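Local coordinates for protein fervidolysin (Fervidobacterium pennivorans, PDB 1R6V) that degrades keratin into peptides as a subtilisin-like serine protease, allowing the bacterium to grow on native feathers, at residues I493-H507 and R529-V543. The protein carries 1 engineered substitution. Residues are numbered along the deposited sequence; the frame is centred on the assembly and turned at random.
Sequences IDSGTYDIFVGGPDH and RMAEERQASFVGFGV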
ATOM      1  N   ILE A 493      12.868   2.791   7.884  1.00 11.35           N
ATOM      2  CA  ILE A 493      12.535   1.825   8.911  1.00 11.85           C
ATOM      3  C   ILE A 493      13.655   1.805   9.964  1.00 12.85           C
ATOM      4  O   ILE A 493      14.726   2.386   9.773  1.00 12.95           O
ATOM      5  CB  ILE A 493      12.376   0.377   8.347  1.00 10.87           C
ATOM      6  CG1 ILE A 493      13.691  -0.123   7.739  1.00 12.67           C
ATOM      7  CG2 ILE A 493      11.253   0.348   7.294  1.00 11.91           C
ATOM      8  CD1 ILE A 493      13.710  -1.658   7.533  1.00 12.87           C
ATOM      9  N   ASP A 494      13.384   1.139  11.080  1.00 13.65           N
ATOM     10  CA  ASP A 494      14.369   1.013  12.159  1.00 13.38           C
ATOM     11  C   ASP A 494      15.605   0.213  11.743  1.00 13.53           C
ATOM     12  O   ASP A 494      15.519  -0.754  10.969  1.00 12.22           O
ATOM     13  CB  ASP A 494      13.799   0.236  13.361  1.00 14.29           C
ATOM     14  CG  ASP A 494      12.791   1.008  14.162  1.00 14.96           C
ATOM     15  OD1 ASP A 494      12.641   2.233  13.949  1.00 15.24           O
ATOM     16  OD2 ASP A 494      12.148   0.371  15.041  1.00 17.00           O
ATOM     17  N   SER A 495      16.751   0.592  12.294  1.00 13.17           N
ATOM     18  CA  SER A 495      17.948  -0.204  12.065  1.00 15.64           C
ATOM     19  C   SER A 495      17.830  -1.249  13.196  1.00 15.33           C
ATOM     20  O   SER A 495      17.065  -1.053  14.140  1.00 16.09           O
ATOM     21  CB  SER A 495      19.208   0.635  12.245  1.00 16.09           C
ATOM     22  OG  SER A 495      19.215   1.266  13.515  1.00 16.01           O
ATOM     23  N   GLY A 496      18.562  -2.347  13.103  1.00 16.27           N
ATOM     24  CA  GLY A 496      18.487  -3.361  14.138  1.00 16.47           C
ATOM     25  C   GLY A 496      18.440  -4.778  13.598  1.00 16.64           C
ATOM     26  O   GLY A 496      18.622  -5.016  12.402  1.00 14.79           O
ATOM     27  N   THR A 497      18.163  -5.722  14.486  1.00 17.48           N
ATOM     28  CA  THR A 497      18.120  -7.136  14.129  1.00 17.73           C
ATOM     29  C   THR A 497      16.705  -7.638  13.866  1.00 17.58           C
ATOM     30  O   THR A 497      15.786  -7.416  14.662  1.00 17.92           O
ATOM     31  CB  THR A 497      18.759  -7.981  15.262  1.00 19.69           C
ATOM     32  OG1 THR A 497      20.089  -7.496  15.529  1.00 19.53           O
ATOM     33  CG2 THR A 497      18.820  -9.441  14.866  1.00 19.62           C
ATOM     34  N   TYR A 498      16.543  -8.318  12.730  1.00 18.20           N
ATOM     35  CA  TYR A 498      15.261  -8.870  12.319  1.00 17.01           C
ATOM     36  C   TYR A 498      15.377 -10.293  11.828  1.00 16.94           C
ATOM     37  O   TYR A 498      16.429 -10.716  11.374  1.00 18.58           O
ATOM     38  CB  TYR A 498      14.679  -8.118  11.128  1.00 17.22           C
ATOM     39  CG  TYR A 498      14.423  -6.659  11.343  1.00 14.96           C
ATOM     40  CD1 TYR A 498      15.455  -5.735  11.236  1.00 15.60           C
ATOM     41  CD2 TYR A 498      13.130  -6.195  11.605  1.00 18.05           C
ATOM     42  CE1 TYR A 498      15.202  -4.379  11.372  1.00 15.46           C
ATOM     43  CE2 TYR A 498      12.869  -4.845  11.743  1.00 16.44           C
ATOM     44  CZ  TYR A 498      13.914  -3.946  11.620  1.00 17.03           C
ATOM     45  OH  TYR A 498      13.651  -2.607  11.702  1.00 17.39           O
ATOM     46  N   ASP A 499      14.246 -10.958  11.877  1.00 18.72           N
ATOM     47  CA  ASP A 499      14.154 -12.298  11.333  1.00 19.71           C
ATOM     48  C   ASP A 499      13.362 -11.983  10.073  1.00 17.74           C
ATOM     49  O   ASP A 499      12.232 -11.527  10.155  1.00 18.37           O
ATOM     50  CB  ASP A 499      13.348 -13.219  12.238  1.00 20.94           C
ATOM     51  CG  ASP A 499      14.132 -13.655  13.452  1.00 24.22           C
ATOM     52  OD1 ASP A 499      15.375 -13.507  13.451  1.00 25.23           O
ATOM     53  OD2 ASP A 499      13.504 -14.155  14.400  1.00 26.85           O
ATOM     54  N   ILE A 500      13.964 -12.231   8.942  1.00 18.03           N
ATOM     55  CA  ILE A 500      13.336 -11.903   7.666  1.00 18.49           C
ATOM     56  C   ILE A 500      12.895 -13.155   6.921  1.00 19.17           C
ATOM     57  O   ILE A 500      13.709 -14.041   6.654  1.00 21.40           O
ATOM     58  CB  ILE A 500      14.319 -11.085   6.787  1.00 16.45           C
ATOM     59  CG1 ILE A 500      14.721  -9.797   7.515  1.00 16.93           C
ATOM     60  CG2 ILE A 500      13.652 -10.708   5.466  1.00 17.33           C
ATOM     61  CD1 ILE A 500      15.746  -8.943   6.766  1.00 18.49           C
ATOM     62  N   PHE A 501      11.604 -13.216   6.598  1.00 19.90           N
ATOM     63  CA  PHE A 501      11.024 -14.349   5.878  1.00 20.72           C
ATOM     64  C   PHE A 501      10.555 -13.890   4.508  1.00 20.06           C
ATOM     65  O   PHE A 501       9.912 -12.857   4.387  1.00 17.58           O
ATOM     66  CB  PHE A 501       9.856 -14.934   6.675  1.00 24.01           C
ATOM     67  CG  PHE A 501      10.238 -15.361   8.065  1.00 28.72           C
ATOM     68  CD1 PHE A 501      10.260 -14.439   9.110  1.00 30.85           C
ATOM     69  CD2 PHE A 501      10.616 -16.675   8.323  1.00 30.73           C
ATOM     70  CE1 PHE A 501      10.651 -14.822  10.391  1.00 29.64           C
ATOM     71  CE2 PHE A 501      11.009 -17.065   9.602  1.00 31.68           C
ATOM     72  CZ  PHE A 501      11.027 -16.138  10.636  1.00 31.75           C
ATOM     73  N   VAL A 502      10.898 -14.664   3.489  1.00 19.99           N
ATOM     74  CA  VAL A 502      10.561 -14.357   2.102  1.00 22.19           C
ATOM     75  C   VAL A 502       9.738 -15.523   1.540  1.00 24.09           C
ATOM     76  O   VAL A 502      10.124 -16.677   1.700  1.00 23.60           O
ATOM     77  CB  VAL A 502      11.871 -14.192   1.298  1.00 23.19           C
ATOM     78  CG1 VAL A 502      11.583 -13.787  -0.128  1.00 26.67           C
ATOM     79  CG2 VAL A 502      12.761 -13.150   1.984  1.00 23.54           C
ATOM     80  N   GLY A 503       8.613 -15.223   0.893  1.00 23.86           N
ATOM     81  CA  GLY A 503       7.771 -16.280   0.346  1.00 29.43           C
ATOM     82  C   GLY A 503       7.473 -16.156  -1.141  1.00 31.58           C
ATOM     83  O   GLY A 503       7.003 -15.108  -1.580  1.00 34.67           O
ATOM     84  N   GLY A 504       7.725 -17.257  -1.862  1.00 32.46           N
ATOM     85  CA  GLY A 504       7.572 -17.412  -3.310  1.00 33.59           C
ATOM     86  C   GLY A 504       6.522 -16.590  -3.990  1.00 31.68           C
ATOM     87  O   GLY A 504       5.712 -15.984  -3.295  1.00 34.45           O
ATOM     88  N   PRO A 505       6.472 -16.572  -5.342  1.00 29.09           N
ATOM     89  CA  PRO A 505       5.426 -15.736  -5.945  1.00 27.21           C
ATOM     90  C   PRO A 505       4.067 -16.051  -5.350  1.00 26.43           C
ATOM     91  O   PRO A 505       3.794 -17.193  -4.994  1.00 24.56           O
ATOM     92  CB  PRO A 505       5.508 -16.078  -7.438  1.00 26.97           C
ATOM     93  CG  PRO A 505       6.944 -16.517  -7.625  1.00 27.76           C
ATOM     94  CD  PRO A 505       7.196 -17.340  -6.373  1.00 28.80           C
ATOM     95  N   ASP A 506       3.268 -15.008  -5.300  1.00 25.76           N
ATOM     96  CA  ASP A 506       1.936 -15.129  -4.737  1.00 27.58           C
ATOM     97  C   ASP A 506       1.003 -15.827  -5.721  1.00 29.09           C
ATOM     98  O   ASP A 506       0.732 -15.310  -6.797  1.00 30.87           O
ATOM     99  CB  ASP A 506       1.408 -13.732  -4.410  1.00 28.42           C
ATOM    100  CG  ASP A 506       0.063 -13.755  -3.724  1.00 29.59           C
ATOM    101  OD1 ASP A 506      -0.382 -14.838  -3.285  1.00 31.49           O
ATOM    102  OD2 ASP A 506      -0.548 -12.673  -3.612  1.00 32.13           O
ATOM    103  N   HIS A 507       0.455 -17.064  -5.303  1.00 27.85           N
ATOM    104  CA  HIS A 507      -0.442 -17.797  -6.185  1.00 28.40           C
ATOM    105  C   HIS A 507      -1.881 -17.517  -5.768  1.00 28.92           C
ATOM    106  O   HIS A 507      -2.561 -18.404  -5.248  1.00 29.30           O
ATOM    107  CB  HIS A 507      -0.151 -19.299  -6.095  1.00 29.54           C
ATOM    108  CG  HIS A 507       0.236 -19.757  -4.721  1.00 30.87           C
ATOM    109  ND1 HIS A 507       1.444 -19.432  -4.142  1.00 32.97           N
ATOM    110  CD2 HIS A 507      -0.427 -20.510  -3.812  1.00 32.55           C
ATOM    111  CE1 HIS A 507       1.512 -19.967  -2.935  1.00 32.19           C
ATOM    112  NE2 HIS A 507       0.389 -20.625  -2.710  1.00 34.04           N
ATOM    113  N   ARG A 529       0.552 -22.299  -9.191  1.00 20.76           N
ATOM    114  CA  ARG A 529       0.482 -23.397  -8.229  1.00 21.72           C
ATOM    115  C   ARG A 529       1.265 -23.183  -6.940  1.00 21.73           C
ATOM    116  O   ARG A 529       2.361 -22.635  -6.961  1.00 19.87           O
ATOM    117  CB  ARG A 529       1.003 -24.676  -8.880  1.00 20.94           C
ATOM    118  CG  ARG A 529       0.396 -24.958 -10.232  1.00 20.97           C
ATOM    119  CD  ARG A 529       1.030 -26.178 -10.875  1.00 19.06           C
ATOM    120  NE  ARG A 529       0.613 -26.293 -12.267  1.00 16.24           N
ATOM    121  CZ  ARG A 529       1.045 -25.499 -13.243  1.00 18.17           C
ATOM    122  NH1 ARG A 529       1.918 -24.534 -12.984  1.00 17.09           N
ATOM    123  NH2 ARG A 529       0.577 -25.647 -14.480  1.00 15.54           N
ATOM    124  N   MET A 530       0.699 -23.649  -5.831  1.00 22.55           N
ATOM    125  CA  MET A 530       1.361 -23.524  -4.534  1.00 24.33           C
ATOM    126  C   MET A 530       2.714 -24.236  -4.590  1.00 23.62           C
ATOM    127  O   MET A 530       3.681 -23.815  -3.954  1.00 22.92           O
ATOM    128  CB  MET A 530       0.485 -24.133  -3.429  1.00 27.80           C
ATOM    129  CG  MET A 530       1.019 -23.907  -2.020  1.00 33.32           C
ATOM    130  SD  MET A 530      -0.075 -24.580  -0.743  1.00 38.31           S
ATOM    131  CE  MET A 530      -1.069 -23.160  -0.393  1.00 36.72           C
ATOM    132  N   ALA A 531       2.792 -25.303  -5.384  1.00 20.63           N
ATOM    133  CA  ALA A 531       4.028 -26.061  -5.509  1.00 18.73           C
ATOM    134  C   ALA A 531       5.187 -25.247  -6.083  1.00 18.49           C
ATOM    135  O   ALA A 531       6.345 -25.635  -5.942  1.00 19.52           O
ATOM    136  CB  ALA A 531       3.795 -27.317  -6.375  1.00 19.80           C
ATOM    137  N   GLU A 532       4.879 -24.123  -6.727  1.00 17.02           N
ATOM    138  CA  GLU A 532       5.909 -23.277  -7.316  1.00 17.03           C
ATOM    139  C   GLU A 532       6.480 -22.261  -6.319  1.00 17.77           C
ATOM    140  O   GLU A 532       7.549 -21.692  -6.547  1.00 17.89           O
ATOM    141  CB  GLU A 532       5.344 -22.551  -8.537  1.00 18.00           C
ATOM    142  CG  GLU A 532       4.899 -23.520  -9.620  1.00 18.85           C
ATOM    143  CD  GLU A 532       4.051 -22.879 -10.692  1.00 19.95           C
ATOM    144  OE1 GLU A 532       3.163 -22.073 -10.335  1.00 19.97           O
ATOM    145  OE2 GLU A 532       4.274 -23.202 -11.880  1.00 19.50           O
ATOM    146  N   GLU A 533       5.767 -22.040  -5.228  1.00 19.21           N
ATOM    147  CA  GLU A 533       6.214 -21.092  -4.212  1.00 22.23           C
ATOM    148  C   GLU A 533       7.523 -21.565  -3.580  1.00 22.96           C
ATOM    149  O   GLU A 533       7.712 -22.753  -3.338  1.00 21.99           O
ATOM    150  CB  GLU A 533       5.150 -20.934  -3.124  1.00 25.73           C
ATOM    151  CG  GLU A 533       5.512 -19.881  -2.074  1.00 31.73           C
ATOM    152  CD  GLU A 533       4.566 -19.856  -0.883  1.00 35.44           C
ATOM    153  OE1 GLU A 533       4.835 -19.078   0.066  1.00 37.02           O
ATOM    154  OE2 GLU A 533       3.560 -20.603  -0.889  1.00 36.85           O
ATOM    155  N   ARG A 534       8.426 -20.621  -3.332  1.00 21.83           N
ATOM    156  CA  ARG A 534       9.716 -20.907  -2.713  1.00 22.23           C
ATOM    157  C   ARG A 534       9.756 -20.062  -1.438  1.00 22.75           C
ATOM    158  O   ARG A 534       9.080 -19.039  -1.351  1.00 19.90           O
ATOM    159  CB  ARG A 534      10.865 -20.486  -3.632  1.00 24.05           C
ATOM    160  CG  ARG A 534      10.799 -20.999  -5.067  1.00 26.55           C
ATOM    161  CD  ARG A 534      11.314 -22.420  -5.169  1.00 29.09           C
ATOM    162  NE  ARG A 534      10.489 -23.313  -4.384  1.00 30.87           N
ATOM    163  CZ  ARG A 534      10.905 -24.435  -3.816  1.00 28.23           C
ATOM    164  NH1 ARG A 534      12.166 -24.835  -3.929  1.00 30.83           N
ATOM    165  NH2 ARG A 534      10.045 -25.152  -3.117  1.00 30.12           N
ATOM    166  N   GLN A 535      10.543 -20.488  -0.456  1.00 24.09           N
ATOM    167  CA  GLN A 535      10.656 -19.753   0.799  1.00 26.07           C
ATOM    168  C   GLN A 535      12.102 -19.663   1.272  1.00 25.89           C
ATOM    169  O   GLN A 535      12.930 -20.512   0.947  1.00 26.55           O
ATOM    170  CB  GLN A 535       9.804 -20.417   1.888  1.00 28.26           C
ATOM    171  CG  GLN A 535       8.314 -20.458   1.584  1.00 33.36           C
ATOM    172  CD  GLN A 535       7.515 -21.108   2.695  1.00 37.15           C
ATOM    173  OE1 GLN A 535       7.934 -22.117   3.268  1.00 39.94           O
ATOM    174  NE2 GLN A 535       6.348 -20.540   2.999  1.00 38.99           N
ATOM    175  N   ALA A 536      12.401 -18.613   2.031  1.00 25.08           N
ATOM    176  CA  ALA A 536      13.736 -18.405   2.574  1.00 25.34           C
ATOM    177  C   ALA A 536      13.579 -17.651   3.883  1.00 26.01           C
ATOM    178  O   ALA A 536      12.665 -16.845   4.037  1.00 24.23           O
ATOM    179  CB  ALA A 536      14.588 -17.595   1.604  1.00 26.67           C
ATOM    180  N   SER A 537      14.457 -17.930   4.837  1.00 25.48           N
ATOM    181  CA  SER A 537      14.396 -17.242   6.110  1.00 25.24           C
ATOM    182  C   SER A 537      15.812 -16.839   6.469  1.00 25.03           C
ATOM    183  O   SER A 537      16.762 -17.582   6.222  1.00 23.42           O
ATOM    184  CB  SER A 537      13.810 -18.152   7.192  1.00 28.56           C
ATOM    185  OG  SER A 537      14.634 -19.276   7.410  1.00 32.69           O
ATOM    186  N   PHE A 538      15.950 -15.637   7.018  1.00 23.02           N
ATOM    187  CA  PHE A 538      17.250 -15.121   7.421  1.00 23.70           C
ATOM    188  C   PHE A 538      17.089 -14.651   8.855  1.00 24.24           C
ATOM    189  O   PHE A 538      16.609 -13.549   9.100  1.00 23.30           O
ATOM    190  CB  PHE A 538      17.659 -13.962   6.509  1.00 23.45           C
ATOM    191  CG  PHE A 538      17.722 -14.334   5.054  1.00 25.23           C
ATOM    192  CD1 PHE A 538      16.564 -14.366   4.279  1.00 25.44           C
ATOM    193  CD2 PHE A 538      18.931 -14.709   4.473  1.00 24.12           C
ATOM    194  CE1 PHE A 538      16.614 -14.772   2.941  1.00 26.66           C
ATOM    195  CE2 PHE A 538      18.993 -15.115   3.139  1.00 26.69           C
ATOM    196  CZ  PHE A 538      17.832 -15.148   2.368  1.00 25.75           C
ATOM    197  N   VAL A 539      17.489 -15.503   9.799  1.00 23.30           N
ATOM    198  CA  VAL A 539      17.361 -15.210  11.226  1.00 23.27           C
ATOM    199  C   VAL A 539      18.475 -14.302  11.738  1.00 22.76           C
ATOM    200  O   VAL A 539      19.635 -14.468  11.374  1.00 23.43           O
ATOM    201  CB  VAL A 539      17.354 -16.536  12.046  1.00 23.53           C
ATOM    202  CG1 VAL A 539      17.316 -16.245  13.541  1.00 24.30           C
ATOM    203  CG2 VAL A 539      16.149 -17.367  11.651  1.00 24.69           C
ATOM    204  N   GLY A 540      18.108 -13.340  12.581  1.00 21.50           N
ATOM    205  CA  GLY A 540      19.093 -12.423  13.128  1.00 22.19           C
ATOM    206  C   GLY A 540      19.817 -11.594  12.087  1.00 21.93           C
ATOM    207  O   GLY A 540      21.029 -11.344  12.193  1.00 22.28           O
ATOM    208  N   PHE A 541      19.095 -11.167  11.056  1.00 20.62           N
ATOM    209  CA  PHE A 541      19.732 -10.357  10.027  1.00 20.19           C
ATOM    210  C   PHE A 541      19.817  -8.931  10.561  1.00 19.44           C
ATOM    211  O   PHE A 541      18.836  -8.400  11.067  1.00 18.79           O
ATOM    212  CB  PHE A 541      18.920 -10.357   8.726  1.00 19.57           C
ATOM    213  CG  PHE A 541      19.596  -9.623   7.604  1.00 21.32           C
ATOM    214  CD1 PHE A 541      20.513 -10.272   6.775  1.00 21.74           C
ATOM    215  CD2 PHE A 541      19.347  -8.273   7.395  1.00 19.86           C
ATOM    216  CE1 PHE A 541      21.166  -9.579   5.756  1.00 23.41           C
ATOM    217  CE2 PHE A 541      19.992  -7.577   6.387  1.00 20.64           C
ATOM    218  CZ  PHE A 541      20.906  -8.229   5.561  1.00 20.27           C
ATOM    219  N   GLY A 542      20.990  -8.325  10.439  1.00 19.43           N
ATOM    220  CA  GLY A 542      21.174  -6.972  10.939  1.00 18.57           C
ATOM    221  C   GLY A 542      21.011  -5.903   9.877  1.00 18.16           C
ATOM    222  O   GLY A 542      21.701  -5.901   8.861  1.00 18.90           O
ATOM    223  N   VAL A 543      20.081  -4.990  10.115  1.00 17.19           N
ATOM    224  CA  VAL A 543      19.844  -3.897   9.183  1.00 16.70           C
ATOM    225  C   VAL A 543      20.499  -2.650   9.765  1.00 15.95           C
ATOM    226  O   VAL A 543      20.350  -2.377  10.947  1.00 14.80           O
ATOM    227  CB  VAL A 543      18.330  -3.666   8.993  1.00 17.96           C
ATOM    228  CG1 VAL A 543      18.087  -2.363   8.216  1.00 17.66           C
ATOM    229  CG2 VAL A 543      17.733  -4.851   8.231  1.00 19.28           C
TER
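Asp499 OD1 accepts the backbone N-H of Gly540 at 2.9 Å, a nearly straight bond (166°) that ties its carboxylate to the corner where strand 535-543 kinks. Gly540 and Phe541 both face Tyr498, a G1 beta bulge; the first place suits glycine because its phi is positive. Beyond the kink, Phe541 N still reaches Tyr498 O (2.7 Å). On the side carrying Tyr498, Ile500, Val502, Phe538 and Val543, a chi1 of -59° and an extended chi2 carry Ile500 CD1 to 3.7 Å from Phe541 CD2, the two side chains running obliquely to one another. Farther along, Val502 CG2 meets the edge of the Phe538 ring, while Val543 CG2 lies 3.9 Å from Tyr498 CD1. In this Ig-like beta-sandwich domain 535-543 is the edge strand of its sheet and 496-505 its inner neighbour; Val502, Phe538 and Val543 also touch strands 446-455 or 549-553 of the facing sheet, so apolar residues suit this side. The buried Tyr498 has its hydroxyl satisfied by Asp494 O, which lies in the ring plane. Past the strands, the flat His507 imidazole offers a face to Met530 CA, 3.6 Å from its centroid (CH-pi), and its CE1 edge to Glu533 OE2, while a weak ND1 bond to Pro505 O helps fix its rotation. Replacing His507 by alanine would probably leave Met530 without its flat partner and Pro505 O without that weak donor.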